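Local coordinates for cell wall surface anchor family protein (Streptococcus agalactiae serogroup V, PDB 3PF2), which probably forms the shaft of the type 1 pilus as its major backbone pilin, here as a calcium-binding C-terminal fragment, at residues A217-N222 against G230-G235; F202-L205 against A211-W214. All coordinates share one frame; numbering follows the deposited sequence.

Contact 1 of 2, residues A217-N222 against G230-G235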
# COMPACT_ATOMS: atom_id res chain seq x y z
N ALA A 217 -6.80 3.00 -11.22
CA ALA A 217 -7.12 2.67 -9.81
C ALA A 217 -7.78 3.84 -9.05
O ALA A 217 -8.70 3.62 -8.26
CB ALA A 217 -5.87 2.22 -9.10
N LEU A 218 -7.30 5.06 -9.28
CA LEU A 218 -7.90 6.24 -8.64
C LEU A 218 -9.30 6.50 -9.17
O LEU A 218 -10.20 6.89 -8.41
CB LEU A 218 -7.02 7.47 -8.84
CG LEU A 218 -6.10 7.83 -7.67
CD1 LEU A 218 -5.25 9.03 -8.06
CD2 LEU A 218 -6.89 8.10 -6.37
N ILE A 219 -9.50 6.26 -10.46
CA ILE A 219 -10.82 6.39 -11.08
C ILE A 219 -11.81 5.44 -10.40
O ILE A 219 -12.94 5.81 -10.06
CB ILE A 219 -10.75 6.18 -12.61
CG1 ILE A 219 -10.10 7.39 -13.29
CG2 ILE A 219 -12.14 5.92 -13.19
CD1 ILE A 219 -9.62 7.15 -14.71
N LYS A 220 -11.36 4.20 -10.17
CA LYS A 220 -12.19 3.19 -9.53
C LYS A 220 -12.57 3.55 -8.09
O LYS A 220 -13.59 3.09 -7.58
CB LYS A 220 -11.49 1.82 -9.60
CG LYS A 220 -12.44 0.63 -9.59
CD LYS A 220 -11.70 -0.63 -10.02
CE LYS A 220 -12.60 -1.85 -9.97
NZ LYS A 220 -11.80 -3.11 -10.05
N ALA A 221 -11.75 4.38 -7.44
CA ALA A 221 -11.96 4.83 -6.06
C ALA A 221 -12.83 6.09 -5.94
O ALA A 221 -13.27 6.47 -4.86
CB ALA A 221 -10.60 5.06 -5.37
N ASN A 222 -13.04 6.75 -7.07
CA ASN A 222 -13.81 7.98 -7.10
C ASN A 222 -14.89 7.84 -8.17
O ASN A 222 -14.80 8.44 -9.24
CB ASN A 222 -12.88 9.17 -7.39
CG ASN A 222 -11.89 9.43 -6.25
OD1 ASN A 222 -12.15 10.26 -5.37
ND2 ASN A 222 -10.75 8.73 -6.27
N GLY A 230 -15.86 17.17 -15.77
CA GLY A 230 -15.62 16.57 -17.08
C GLY A 230 -15.41 15.07 -16.99
O GLY A 230 -15.96 14.41 -16.11
N GLU A 231 -14.60 14.54 -17.89
CA GLU A 231 -14.40 13.11 -17.96
C GLU A 231 -13.04 12.75 -17.40
O GLU A 231 -12.03 13.37 -17.75
CB GLU A 231 -14.58 12.62 -19.41
CG GLU A 231 -15.94 12.97 -20.05
CD GLU A 231 -17.12 12.31 -19.34
OE1 GLU A 231 -17.13 11.06 -19.20
OE2 GLU A 231 -18.04 13.03 -18.94
N ALA A 232 -13.03 11.77 -16.51
CA ALA A 232 -11.81 11.30 -15.87
C ALA A 232 -11.18 10.16 -16.68
O ALA A 232 -11.79 9.10 -16.84
CB ALA A 232 -12.10 10.83 -14.46
N VAL A 233 -9.96 10.40 -17.17
CA VAL A 233 -9.18 9.37 -17.87
C VAL A 233 -7.71 9.41 -17.45
O VAL A 233 -7.13 10.49 -17.31
CB VAL A 233 -9.22 9.51 -19.42
CG1 VAL A 233 -9.35 8.12 -20.07
CG2 VAL A 233 -10.33 10.45 -19.90
N THR A 234 -7.14 8.22 -17.27
CA THR A 234 -5.73 8.03 -16.88
C THR A 234 -4.75 8.92 -17.65
O THR A 234 -4.83 9.06 -18.88
CB THR A 234 -5.33 6.54 -17.01
OG1 THR A 234 -6.14 5.77 -16.12
CG2 THR A 234 -3.86 6.31 -16.65
N GLY A 235 -3.84 9.54 -16.90
CA GLY A 235 -2.76 10.36 -17.46
C GLY A 235 -3.07 11.84 -17.50
O GLY A 235 -2.18 12.66 -17.74
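Ile219 carries this contact for the short helix, reaching across to the backbone of Ala232, Val233 and Thr234. Ile219 points toward the loop. Its CG1 branch stands anti to the carbonyl carbon (chi1 -73°), and the CG1 arm is extended, placing CD1 at the loop. CD1 lies 3.6 Å from Ala232 O and 3.7 Å from Thr234 N, so a methyl rests on peptide groups. Behind it, CG1 meets the Ala232 methyl, CB, at 4.1 Å. Thr234 OG1 stands near the same CD1, but it is hydrogen-bonded to Asp216 OD1, at the start of the same helix. The loop is thus tied to the helix by a polar bond next to the apolar contact. Asn222 follows the last helical turn. Its ND2 bonds back to Leu218 O at 2.9 Å and closes the end of 217-222. This bond is nearly straight, with an N-H...O angle of 177°, and the acceptor lies in the amide plane. Its OD1 accepts from Lys251 N on strand 247-253, so both ends of the amide are held. This is apolar surface packing of a short connecting helix against its following loop, within the prealbumin-like domain, consistent with the Cna B (IgG-rev) type.

Contact 2 of 2, residues F202-L205 against A211-W214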
# COMPACT_ATOMS: atom_id res chain seq x y z
N PHE A 202 -12.36 22.62 -9.69
CA PHE A 202 -11.03 22.74 -9.09
C PHE A 202 -10.03 21.75 -9.68
O PHE A 202 -10.33 20.55 -9.79
CB PHE A 202 -11.09 22.50 -7.56
CG PHE A 202 -12.15 23.29 -6.85
CD1 PHE A 202 -11.83 24.49 -6.20
CD2 PHE A 202 -13.46 22.83 -6.82
CE1 PHE A 202 -12.82 25.22 -5.55
CE2 PHE A 202 -14.46 23.57 -6.18
CZ PHE A 202 -14.12 24.76 -5.53
N ASP A 203 -8.84 22.25 -10.02
CA ASP A 203 -7.69 21.37 -10.26
C ASP A 203 -7.12 20.88 -8.93
O ASP A 203 -6.88 21.68 -8.02
CB ASP A 203 -6.56 22.11 -10.98
CG ASP A 203 -6.91 22.50 -12.40
OD1 ASP A 203 -7.89 21.96 -12.98
OD2 ASP A 203 -6.18 23.36 -12.94
N LEU A 204 -6.88 19.58 -8.83
CA LEU A 204 -6.24 19.01 -7.64
C LEU A 204 -4.73 18.96 -7.83
O LEU A 204 -4.23 18.38 -8.82
CB LEU A 204 -6.79 17.61 -7.33
CG LEU A 204 -6.06 16.82 -6.23
CD1 LEU A 204 -6.31 17.39 -4.82
CD2 LEU A 204 -6.46 15.34 -6.30
N LEU A 205 -4.01 19.55 -6.87
CA LEU A 205 -2.55 19.69 -6.94
C LEU A 205 -1.86 19.15 -5.68
O LEU A 205 -2.42 19.17 -4.58
CB LEU A 205 -2.17 21.17 -7.09
CG LEU A 205 -2.90 22.03 -8.14
CD1 LEU A 205 -2.47 23.49 -8.01
CD2 LEU A 205 -2.65 21.51 -9.55
N ALA A 211 0.22 18.82 -10.65
CA ALA A 211 -1.09 18.19 -10.72
C ALA A 211 -1.03 16.73 -10.31
O ALA A 211 -0.09 16.01 -10.65
CB ALA A 211 -1.67 18.30 -12.12
N VAL A 212 -2.04 16.33 -9.54
CA VAL A 212 -2.28 14.92 -9.28
C VAL A 212 -3.02 14.35 -10.50
O VAL A 212 -4.02 14.93 -10.96
CB VAL A 212 -3.11 14.73 -8.00
CG1 VAL A 212 -3.17 13.26 -7.60
CG2 VAL A 212 -2.52 15.58 -6.85
N LYS A 213 -2.52 13.24 -11.01
CA LYS A 213 -3.09 12.65 -12.23
C LYS A 213 -3.95 11.45 -11.93
O LYS A 213 -3.70 10.71 -10.96
CB LYS A 213 -1.97 12.26 -13.21
CG LYS A 213 -1.28 13.45 -13.88
CD LYS A 213 -0.15 13.00 -14.82
CE LYS A 213 0.99 12.33 -14.07
NZ LYS A 213 1.87 11.60 -15.02
N TRP A 214 -4.98 11.27 -12.76
CA TRP A 214 -5.81 10.07 -12.71
C TRP A 214 -5.01 8.85 -13.12
O TRP A 214 -4.17 8.90 -14.03
CB TRP A 214 -7.00 10.17 -13.66
CG TRP A 214 -8.11 11.08 -13.23
CD1 TRP A 214 -8.53 12.20 -13.88
CD2 TRP A 214 -8.96 10.95 -12.07
NE1 TRP A 214 -9.58 12.78 -13.21
CE2 TRP A 214 -9.86 12.04 -12.09
CE3 TRP A 214 -9.03 10.03 -11.01
CZ2 TRP A 214 -10.83 12.23 -11.09
CZ3 TRP A 214 -10.00 10.22 -10.02
CH2 TRP A 214 -10.89 11.32 -10.07
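Val212 meets Leu204 through both backbone and side chain. Val212 N donates to Leu204 O at 3.1 Å, with an N-H...O angle of 162°. The donor lies 28° off the carbonyl plane. Beside this bond the leucine branch lies slantwise across the valine. Leu204 CG is 3.8 Å from Val212 CG2, and Leu204 CD2 is the same distance from Val212 CB. Leu204 has CG anti to its backbone N (chi1 172°), which brings the branch point of the side chain against the valine. Val212 itself points toward the strand. Its CG2 also packs on the backbone of the next strand residue, with Val212 CG2 3.8 Å from Leu205 C.

Next to this pair, Leu205 starts away from the loop. Its CD2 methyl nevertheless returns to lie 3.9 Å from Ala211 CA and 4.2 Å from Ala211 CB. The backbones of Leu205 and Ala211 form a single beta bridge, with CA atoms 4.3 Å apart.

Further out, Leu204 and Val212 both have backbone hydrogen bonds with Ile238, which also touches the Leu204 side chain. On the strand's other edge, Leu205 bonds through its backbone with Lys269 of strand 266-274, while Leu204 packs on Leu270 and on Phe288 of strand 286-290. The whole is a single beta bridge where the chain returns after strand 201-206, beside the loop residue Ile238 on the edge facing strand 239-241. It belongs to the four-stranded antiparallel sheet of the prealbumin-like domain, consistent with the Cna B (IgG-rev) type.

How the contacts relate
Both contacts lie in the C-terminal domain, in series along the chain, with centres about 11 Å apart. Contact 2 is partly buried and belongs to the strand 201-206 sheet. Contact 1 sits at the surface and joins the next element, helix 216-221, to its following loop. Their chemistry differs accordingly. Contact 2 combines a backbone bond and a beta bridge with leucine and valine packing, while contact 1 relies on one isoleucine lying over peptide groups. Trp214, at the end of contact 2, connects them. Its indole CE3 is 3.6 Å from Ile219 CG1, and its NE1 is 3.4 Å from Ala232 CB. Its carbonyl O probably accepts a hydrogen bond from Gly235 N.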